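Local coordinates for thioesterase (Streptomyces coelicolor, PDB 3QMW), which is a thioesterase of the alpha/beta-hydrolase fold from the prodiginine biosynthetic pathway, probably hydrolysing thioester bonds in that pathway, at residues E113-R119 with R196-D200; I157-G162 with N238-N243; T203-A209 with S229-L235. All blocks are in the same frame, centred on the assembly; numbering follows the deposited sequence.

All three contacts are partly buried: half the touching residues are buried in interactions 1 and 3, 2 of 8 in interaction 2. Interaction 3 belongs to the central parallel sheet: two neighbouring strands held by backbone hydrogen bonds. Interaction 1 joins a helix packed against that sheet to the loop running into strand 203-208, and relies on two arginines around a small apolar centre. Interaction 2, on the other side of the chain's centre from interaction 1, sets a helix end against the loop that carries H239 by van der Waals and CH-pi packing, without a hydrogen bond between its segments. It meets interaction 3 where N238 and F241 pack on A208.

Interaction 1: residues E113-R119 with R196-D200; sequences EVACVLR and RPPLD
In this alpha/beta-hydrolase fold, helix 106-120, which packs on the central sheet, is crossed on one side by the loop that feeds strand 203-208. Residues 113-119 are regular helix; 196-200 run extended, with phi/psi near -159/169 at R196 and about -80/+160 through P197, P198 and L199, before D200 turns to -87/-18. The backbones come nearest at C116 and L199, 7.6 Å between CA atoms, and 384 Å² is buried in all.

R119 has the most surface covered. Its t, t, p chain (chi1 to chi3) reaches from the helix to the proline carbonyls: R119 NH1 donates to P198 O at 2.8 Å, and R119 NH2 makes a weak, longer bond to P197 O at 3.4 Å. Both oxygens lie near the guanidinium plane, leaving one face for L199, whose CD2 stands 4.1 Å from R119 CZ.

L199 (m, t) fills the middle, its CD1 4.1 Å from A115 CB. Its backbone bonds to Y225 and T227, so the loop is tied down beyond the helix as well.

At the far end R196 (p, t, p) lies over C116, with R196 CD 3.8 Å from C116 SG, and heads for E113. That acid (m, m) starts away from the loop but swings back; E113 OE2 accepts a hydrogen bond from Y191 OH and forms a salt bridge with R196 NH2 at 3.3 Å.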
loop_
_atom_site.group_PDB
_atom_site.type_symbol
_atom_site.label_atom_id
_atom_site.label_comp_id
_atom_site.label_asym_id
_atom_site.label_seq_id
_atom_site.Cartn_x
_atom_site.Cartn_y
_atom_site.Cartn_z
ATOM N N GLU D 113 -11.429 23.164 1.556
ATOM C CA GLU D 113 -12.606 24.002 1.770
ATOM C C GLU D 113 -13.729 23.307 2.529
ATOM O O GLU D 113 -14.307 23.902 3.429
ATOM C CB GLU D 113 -13.123 24.531 0.447
ATOM C CG GLU D 113 -12.225 25.602 -0.143
ATOM C CD GLU D 113 -12.356 26.935 0.563
ATOM O OE1 GLU D 113 -13.495 27.330 0.918
ATOM O OE2 GLU D 113 -11.311 27.593 0.753
ATOM N N VAL D 114 -14.043 22.066 2.182
ATOM C CA VAL D 114 -15.025 21.298 2.960
ATOM C C VAL D 114 -14.549 21.064 4.408
ATOM O O VAL D 114 -15.367 21.008 5.338
ATOM C CB VAL D 114 -15.343 19.925 2.308
ATOM C CG1 VAL D 114 -16.066 19.005 3.303
ATOM C CG2 VAL D 114 -16.161 20.112 1.028
ATOM N N ALA D 115 -13.234 20.917 4.591
ATOM C CA ALA D 115 -12.657 20.742 5.926
ATOM C C ALA D 115 -12.975 21.954 6.791
ATOM O O ALA D 115 -13.563 21.833 7.867
ATOM C CB ALA D 115 -11.155 20.537 5.832
ATOM N N CYS D 116 -12.597 23.123 6.294
ATOM C CA CYS D 116 -12.928 24.383 6.938
ATOM C C CYS D 116 -14.422 24.497 7.255
ATOM O O CYS D 116 -14.807 24.782 8.385
ATOM C CB CYS D 116 -12.495 25.544 6.044
ATOM S SG CYS D 116 -10.699 25.571 5.726
ATOM N N VAL D 117 -15.263 24.257 6.259
ATOM C CA VAL D 117 -16.707 24.419 6.423
ATOM C C VAL D 117 -17.290 23.515 7.516
ATOM O O VAL D 117 -18.217 23.912 8.209
ATOM C CB VAL D 117 -17.443 24.213 5.077
ATOM C CG1 VAL D 117 -18.955 24.132 5.281
ATOM C CG2 VAL D 117 -17.073 25.339 4.106
ATOM N N LEU D 118 -16.751 22.314 7.682
ATOM C CA LEU D 118 -17.209 21.429 8.755
ATOM C C LEU D 118 -16.707 21.900 10.138
ATOM O O LEU D 118 -17.324 21.596 11.165
ATOM C CB LEU D 118 -16.782 19.984 8.481
ATOM C CG LEU D 118 -17.490 19.309 7.296
ATOM C CD1 LEU D 118 -16.696 18.101 6.820
ATOM C CD2 LEU D 118 -18.916 18.904 7.648
ATOM N N ARG D 119 -15.592 22.635 10.159
ATOM C CA ARG D 119 -15.094 23.260 11.395
ATOM C C ARG D 119 -16.033 24.369 11.846
ATOM O O ARG D 119 -16.493 24.361 12.991
ATOM C CB ARG D 119 -13.676 23.832 11.220
ATOM C CG ARG D 119 -13.134 24.577 12.451
ATOM C CD ARG D 119 -11.639 24.835 12.351
ATOM N NE ARG D 119 -11.302 25.801 11.304
ATOM C CZ ARG D 119 -10.085 26.322 11.108
ATOM N NH1 ARG D 119 -9.059 25.991 11.889
ATOM N NH2 ARG D 119 -9.891 27.195 10.123
ATOM N N ARG D 196 -7.692 32.917 6.721
ATOM C CA ARG D 196 -8.365 32.226 7.803
ATOM C C ARG D 196 -7.302 31.462 8.598
ATOM O O ARG D 196 -6.158 31.343 8.137
ATOM C CB ARG D 196 -9.447 31.297 7.228
ATOM C CG ARG D 196 -8.933 29.956 6.715
ATOM C CD ARG D 196 -9.923 29.325 5.755
ATOM N NE ARG D 196 -9.833 29.937 4.437
ATOM C CZ ARG D 196 -10.738 29.800 3.474
ATOM N NH1 ARG D 196 -11.837 29.073 3.673
ATOM N NH2 ARG D 196 -10.547 30.407 2.306
ATOM N N PRO D 197 -7.670 30.933 9.779
ATOM C CA PRO D 197 -6.674 30.272 10.607
ATOM C C PRO D 197 -6.264 28.909 10.042
ATOM O O PRO D 197 -6.874 28.438 9.072
ATOM C CB PRO D 197 -7.386 30.117 11.954
ATOM C CG PRO D 197 -8.849 30.174 11.656
ATOM C CD PRO D 197 -9.040 30.687 10.266
ATOM N N PRO D 198 -5.231 28.278 10.636
ATOM C CA PRO D 198 -4.810 26.942 10.209
ATOM C C PRO D 198 -5.646 25.824 10.828
ATOM O O PRO D 198 -6.272 26.013 11.865
ATOM C CB PRO D 198 -3.354 26.865 10.687
ATOM C CG PRO D 198 -3.314 27.730 11.900
ATOM C CD PRO D 198 -4.342 28.824 11.683
ATOM N N LEU D 199 -5.645 24.669 10.172
ATOM C CA LEU D 199 -6.374 23.489 10.639
ATOM C C LEU D 199 -5.570 22.691 11.677
ATOM O O LEU D 199 -4.337 22.646 11.621
ATOM C CB LEU D 199 -6.703 22.593 9.446
ATOM C CG LEU D 199 -7.855 23.077 8.560
ATOM C CD1 LEU D 199 -7.778 22.436 7.173
ATOM C CD2 LEU D 199 -9.215 22.797 9.224
ATOM N N ASP D 200 -6.269 22.057 12.619
ATOM C CA ASP D 200 -5.596 21.286 13.672
ATOM C C ASP D 200 -5.307 19.831 13.272
ATOM O O ASP D 200 -4.478 19.168 13.912
ATOM C CB ASP D 200 -6.408 21.319 14.973
ATOM C CG ASP D 200 -6.492 22.716 15.583
ATOM O OD1 ASP D 200 -5.552 23.524 15.383
ATOM O OD2 ASP D 200 -7.503 22.998 16.275
#

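Interaction 2: residues I157-G162 with N238-N243; sequences IRDLGG and NHFFLN
Residues 157-162 finish helix 150-159 in a Schellman motif. G161 leaves helical angles with phi/psi 92/17, and two bonds reach back into the last turn: G162 N to I157 O at 2.8 Å and G161 N to R158 O at 3.2 Å. Facing it, N238 to F241 form a type I beta turn closed by F241 N to N238 O (3.1 Å), and 241-243 continue as a 3-10 turn. The backbones lie close, with CA-CA distances of 5.8 Å for L160 to H239 and 5.4 Å for G161 to F240. A CB on G161 would sit 2.3 Å from N238 ND2.

The turn carries H239, whose NE2 bonds S105 OG and ND1 bonds D211 OD1, consistent with the Ser-His-Asp triad of alpha/beta hydrolases. The opposing helix belongs to the insertion between strands 129-132 and 203-208, the place where related thioesterases carry a lid.

No hydrogen bond crosses between the segments; F240 does most of the work. At chi1 -87° (m) and chi2 100° its ring takes G162 CA over one face, a CH-pi contact 3.3 Å from the centroid and 16° off the normal. L160 O, 3.4 Å from F240 CD1, and I157 CD1, 4.1 Å from F240 CZ, meet the ring edge. G161 O lies 3.2 Å from F240 CB, while L160 CD2 (rotamer m, t) packs 4.2 Å from H239 CB.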
loop_
_atom_site.group_PDB
_atom_site.type_symbol
_atom_site.label_atom_id
_atom_site.label_comp_id
_atom_site.label_asym_id
_atom_site.label_seq_id
_atom_site.Cartn_x
_atom_site.Cartn_y
_atom_site.Cartn_z
ATOM N N ILE D 157 -4.840 19.464 -21.409
ATOM C CA ILE D 157 -5.031 18.233 -20.650
ATOM C C ILE D 157 -4.120 17.112 -21.163
ATOM O O ILE D 157 -3.620 16.306 -20.376
ATOM C CB ILE D 157 -6.494 17.773 -20.696
ATOM C CG1 ILE D 157 -7.374 18.737 -19.900
ATOM C CG2 ILE D 157 -6.636 16.377 -20.125
ATOM C CD1 ILE D 157 -7.265 18.559 -18.411
ATOM N N ARG D 158 -3.908 17.076 -22.480
ATOM C CA ARG D 158 -3.040 16.076 -23.112
ATOM C C ARG D 158 -1.591 16.200 -22.663
ATOM O O ARG D 158 -0.940 15.194 -22.401
ATOM C CB ARG D 158 -3.090 16.197 -24.633
ATOM C CG ARG D 158 -2.205 15.187 -25.371
ATOM C CD ARG D 158 -2.371 15.275 -26.891
ATOM N NE ARG D 158 -3.773 15.151 -27.309
ATOM C CZ ARG D 158 -4.483 16.081 -27.962
ATOM N NH1 ARG D 158 -3.946 17.251 -28.325
ATOM N NH2 ARG D 158 -5.755 15.829 -28.271
ATOM N N ASP D 159 -1.098 17.434 -22.583
ATOM C CA ASP D 159 0.290 17.701 -22.204
ATOM C C ASP D 159 0.511 17.547 -20.695
ATOM O O ASP D 159 1.655 17.489 -20.240
ATOM C CB ASP D 159 0.721 19.104 -22.669
ATOM C CG ASP D 159 0.636 19.278 -24.184
ATOM O OD1 ASP D 159 0.915 18.314 -24.932
ATOM O OD2 ASP D 159 0.287 20.387 -24.632
ATOM N N LEU D 160 -0.580 17.497 -19.931
ATOM C CA LEU D 160 -0.530 17.189 -18.492
ATOM C C LEU D 160 -0.748 15.699 -18.210
ATOM O O LEU D 160 -0.656 15.276 -17.064
ATOM C CB LEU D 160 -1.575 18.014 -17.715
ATOM C CG LEU D 160 -1.327 19.511 -17.477
ATOM C CD1 LEU D 160 -2.517 20.156 -16.762
ATOM C CD2 LEU D 160 -0.060 19.747 -16.677
ATOM N N GLY D 161 -1.047 14.914 -19.244
ATOM C CA GLY D 161 -1.217 13.462 -19.109
ATOM C C GLY D 161 -2.640 12.993 -18.849
ATOM O O GLY D 161 -2.853 11.852 -18.436
ATOM N N GLY D 162 -3.616 13.858 -19.113
ATOM C CA GLY D 162 -5.015 13.572 -18.807
ATOM C C GLY D 162 -5.743 12.742 -19.841
ATOM O O GLY D 162 -6.638 11.969 -19.497
ATOM N N ASN D 238 3.369 12.498 -13.408
ATOM C CA ASN D 238 2.775 13.749 -13.859
ATOM C C ASN D 238 1.513 14.130 -13.085
ATOM O O ASN D 238 1.112 13.443 -12.151
ATOM C CB ASN D 238 2.533 13.685 -15.381
ATOM C CG ASN D 238 1.521 12.617 -15.792
ATOM O OD1 ASN D 238 0.634 12.237 -15.025
ATOM N ND2 ASN D 238 1.644 12.147 -17.031
ATOM N N HIS D 239 0.906 15.243 -13.473
ATOM C CA HIS D 239 -0.318 15.729 -12.842
ATOM C C HIS D 239 -1.434 14.676 -12.827
ATOM O O HIS D 239 -2.291 14.707 -11.949
ATOM C CB HIS D 239 -0.799 16.991 -13.576
ATOM C CG HIS D 239 -1.848 17.764 -12.843
ATOM N ND1 HIS D 239 -1.550 18.852 -12.050
ATOM C CD2 HIS D 239 -3.196 17.625 -12.802
ATOM C CE1 HIS D 239 -2.669 19.345 -11.546
ATOM N NE2 HIS D 239 -3.681 18.617 -11.982
ATOM N N PHE D 240 -1.422 13.759 -13.797
ATOM C CA PHE D 240 -2.472 12.739 -13.929
ATOM C C PHE D 240 -2.051 11.301 -13.560
ATOM O O PHE D 240 -2.763 10.333 -13.877
ATOM C CB PHE D 240 -3.044 12.766 -15.353
ATOM C CG PHE D 240 -4.167 13.739 -15.526
ATOM C CD1 PHE D 240 -3.946 14.986 -16.106
ATOM C CD2 PHE D 240 -5.451 13.409 -15.104
ATOM C CE1 PHE D 240 -4.989 15.892 -16.266
ATOM C CE2 PHE D 240 -6.501 14.306 -15.256
ATOM C CZ PHE D 240 -6.268 15.553 -15.838
ATOM N N PHE D 241 -0.926 11.160 -12.864
ATOM C CA PHE D 241 -0.467 9.845 -12.393
ATOM C C PHE D 241 -1.600 8.972 -11.802
ATOM O O PHE D 241 -1.593 7.743 -11.966
ATOM C CB PHE D 241 0.687 9.992 -11.375
ATOM C CG PHE D 241 0.270 10.516 -10.009
ATOM C CD1 PHE D 241 -0.461 9.726 -9.128
ATOM C CD2 PHE D 241 0.650 11.781 -9.592
ATOM C CE1 PHE D 241 -0.823 10.206 -7.879
ATOM C CE2 PHE D 241 0.296 12.264 -8.340
ATOM C CZ PHE D 241 -0.439 11.481 -7.486
ATOM N N LEU D 242 -2.565 9.625 -11.145
ATOM C CA LEU D 242 -3.649 8.962 -10.403
ATOM C C LEU D 242 -4.440 7.931 -11.206
ATOM O O LEU D 242 -4.998 6.995 -10.636
ATOM C CB LEU D 242 -4.625 10.020 -9.856
ATOM C CG LEU D 242 -5.650 9.529 -8.834
ATOM C CD1 LEU D 242 -4.926 8.940 -7.651
ATOM C CD2 LEU D 242 -6.555 10.641 -8.397
ATOM N N ASN D 243 -4.500 8.111 -12.519
ATOM C CA ASN D 243 -5.244 7.198 -13.378
ATOM C C ASN D 243 -4.683 5.776 -13.335
ATOM O O ASN D 243 -5.443 4.815 -13.230
ATOM C CB ASN D 243 -5.257 7.715 -14.823
ATOM C CG ASN D 243 -5.825 9.127 -14.939
ATOM O OD1 ASN D 243 -6.800 9.484 -14.261
ATOM N ND2 ASN D 243 -5.211 9.936 -15.799
#

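Interaction 3: residues T203-A209 with S229-L235; sequences TTAFSAA and SFLRRHL
S207 OG and H234 ND1 sit 2.4 Å apart, a very short hydrogen bond in which either may donate, made by S207 in p and H234 in t. Around it runs the main-chain bonding: T203 N to S229 O (3.0 Å), L231 N to T203 O (3.2 Å), A205 N to L231 O (3.0 Å), S207 N to R233 O (3.3 Å), L235 N to S207 O (3.0 Å) and A209 N to L235 O (3.1 Å). Parallel register is in step from T203-F230 to A208-L235, with CA-CA distances of 4.8-5.1 Å; the strand axes approach to 4.6 Å at -26°.

These strands belong to a beta-alpha-beta unit through helix 216-220 and end the parallel sheet of the alpha/beta-hydrolase fold. The face with A205, S207 and R232 meets V219 of that helix; F230 CZ packs 4.0 Å from A205 CB, and R232 forms a salt bridge with E220. On the other face, against helix 246-258, F206 CD1 (rotamer m) touches L235 CD1 (m, t) at 3.6 Å.

Strand 203-208 also bonds to strand 129-132, whereas 230-235 is outermost within the chain. Main-chain pairing does not depend on this outer strand's side chains, two arginines and a histidine among them.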
loop_
_atom_site.group_PDB
_atom_site.type_symbol
_atom_site.label_atom_id
_atom_site.label_comp_id
_atom_site.label_asym_id
_atom_site.label_seq_id
_atom_site.Cartn_x
_atom_site.Cartn_y
_atom_site.Cartn_z
ATOM N N THR D 203 -1.857 16.708 7.993
ATOM C CA THR D 203 -1.979 16.862 6.557
ATOM C C THR D 203 -0.830 16.176 5.842
ATOM O O THR D 203 0.316 16.293 6.259
ATOM C CB THR D 203 -1.998 18.366 6.196
ATOM O OG1 THR D 203 -3.252 18.920 6.593
ATOM C CG2 THR D 203 -1.795 18.599 4.700
ATOM N N THR D 204 -1.146 15.462 4.766
ATOM C CA THR D 204 -0.132 14.855 3.920
ATOM C C THR D 204 -0.348 15.285 2.471
ATOM O O THR D 204 -1.452 15.167 1.946
ATOM C CB THR D 204 -0.174 13.333 4.006
ATOM O OG1 THR D 204 -0.428 12.929 5.358
ATOM C CG2 THR D 204 1.149 12.742 3.509
ATOM N N ALA D 205 0.710 15.785 1.833
ATOM C CA ALA D 205 0.615 16.319 0.486
ATOM C C ALA D 205 1.565 15.601 -0.466
ATOM O O ALA D 205 2.723 15.366 -0.136
ATOM C CB ALA D 205 0.899 17.812 0.487
ATOM N N PHE D 206 1.066 15.280 -1.658
ATOM C CA PHE D 206 1.836 14.549 -2.636
ATOM C C PHE D 206 2.184 15.423 -3.812
ATOM O O PHE D 206 1.308 16.003 -4.445
ATOM C CB PHE D 206 1.058 13.343 -3.128
ATOM C CG PHE D 206 0.697 12.389 -2.048
ATOM C CD1 PHE D 206 1.502 11.285 -1.782
ATOM C CD2 PHE D 206 -0.440 12.588 -1.285
ATOM C CE1 PHE D 206 1.166 10.386 -0.768
ATOM C CE2 PHE D 206 -0.776 11.697 -0.266
ATOM C CZ PHE D 206 0.028 10.597 -0.010
ATOM N N SER D 207 3.474 15.510 -4.099
ATOM C CA SER D 207 3.961 16.170 -5.290
ATOM C C SER D 207 4.290 15.096 -6.303
ATOM O O SER D 207 4.298 13.913 -5.972
ATOM C CB SER D 207 5.191 17.014 -4.968
ATOM O OG SER D 207 6.090 16.308 -4.125
ATOM N N ALA D 208 4.533 15.523 -7.538
ATOM C CA ALA D 208 4.930 14.644 -8.625
ATOM C C ALA D 208 6.062 15.330 -9.390
ATOM O O ALA D 208 6.040 16.538 -9.577
ATOM C CB ALA D 208 3.746 14.364 -9.532
ATOM N N ALA D 209 7.066 14.594 -9.774
ATOM C CA ALA D 209 8.212 15.176 -10.418
ATOM C C ALA D 209 7.956 15.810 -11.768
ATOM O O ALA D 209 8.562 16.794 -12.123
ATOM C CB ALA D 209 9.258 14.185 -10.515
ATOM N N SER D 229 0.659 17.399 12.362
ATOM C CA SER D 229 1.818 16.861 11.650
ATOM C C SER D 229 1.679 16.996 10.140
ATOM O O SER D 229 0.640 16.653 9.574
ATOM C CB SER D 229 2.016 15.388 12.005
ATOM O OG SER D 229 0.821 14.649 11.783
ATOM N N PHE D 230 2.742 17.477 9.499
ATOM C CA PHE D 230 2.773 17.633 8.057
ATOM C C PHE D 230 3.892 16.839 7.388
ATOM O O PHE D 230 5.062 16.974 7.751
ATOM C CB PHE D 230 2.935 19.095 7.685
ATOM C CG PHE D 230 2.882 19.334 6.211
ATOM C CD1 PHE D 230 1.685 19.180 5.520
ATOM C CD2 PHE D 230 4.023 19.687 5.508
ATOM C CE1 PHE D 230 1.624 19.397 4.159
ATOM C CE2 PHE D 230 3.974 19.905 4.141
ATOM C CZ PHE D 230 2.773 19.762 3.463
ATOM N N LEU D 231 3.517 16.033 6.394
ATOM C CA LEU D 231 4.462 15.281 5.588
ATOM C C LEU D 231 4.225 15.572 4.120
ATOM O O LEU D 231 3.088 15.534 3.653
ATOM C CB LEU D 231 4.278 13.783 5.811
ATOM C CG LEU D 231 4.751 13.213 7.148
ATOM C CD1 LEU D 231 4.155 11.824 7.355
ATOM C CD2 LEU D 231 6.277 13.180 7.225
ATOM N N ARG D 232 5.294 15.860 3.390
ATOM C CA ARG D 232 5.214 15.909 1.949
ATOM C C ARG D 232 5.921 14.691 1.381
ATOM O O ARG D 232 7.154 14.638 1.354
ATOM C CB ARG D 232 5.834 17.191 1.391
ATOM C CG ARG D 232 5.754 17.273 -0.128
ATOM C CD ARG D 232 6.076 18.656 -0.636
ATOM N NE ARG D 232 7.375 19.123 -0.154
ATOM C CZ ARG D 232 8.556 18.730 -0.629
ATOM N NH1 ARG D 232 8.637 17.850 -1.621
ATOM N NH2 ARG D 232 9.670 19.227 -0.103
ATOM N N ARG D 233 5.137 13.711 0.941
ATOM C CA ARG D 233 5.667 12.622 0.134
ATOM C C ARG D 233 5.880 13.170 -1.259
ATOM O O ARG D 233 5.186 14.088 -1.681
ATOM C CB ARG D 233 4.712 11.437 0.082
ATOM C CG ARG D 233 4.238 10.947 1.439
ATOM C CD ARG D 233 5.390 10.646 2.372
ATOM N NE ARG D 233 4.929 9.918 3.553
ATOM C CZ ARG D 233 5.715 9.506 4.547
ATOM N NH1 ARG D 233 7.020 9.748 4.520
ATOM N NH2 ARG D 233 5.189 8.852 5.576
ATOM N N HIS D 234 6.859 12.618 -1.961
ATOM C CA HIS D 234 7.187 13.066 -3.305
ATOM C C HIS D 234 7.217 11.858 -4.226
ATOM O O HIS D 234 8.054 10.970 -4.067
ATOM C CB HIS D 234 8.535 13.779 -3.327
ATOM C CG HIS D 234 8.857 14.405 -4.644
ATOM N ND1 HIS D 234 8.141 15.464 -5.155
ATOM C CD2 HIS D 234 9.819 14.127 -5.553
ATOM C CE1 HIS D 234 8.646 15.811 -6.325
ATOM N NE2 HIS D 234 9.669 15.019 -6.587
ATOM N N LEU D 235 6.295 11.841 -5.184
ATOM C CA LEU D 235 6.114 10.723 -6.085
ATOM C C LEU D 235 6.673 11.057 -7.459
ATOM O O LEU D 235 6.921 12.217 -7.764
ATOM C CB LEU D 235 4.626 10.399 -6.180
ATOM C CG LEU D 235 4.094 9.695 -4.942
ATOM C CD1 LEU D 235 2.598 9.764 -4.889
ATOM C CD2 LEU D 235 4.573 8.262 -4.968
#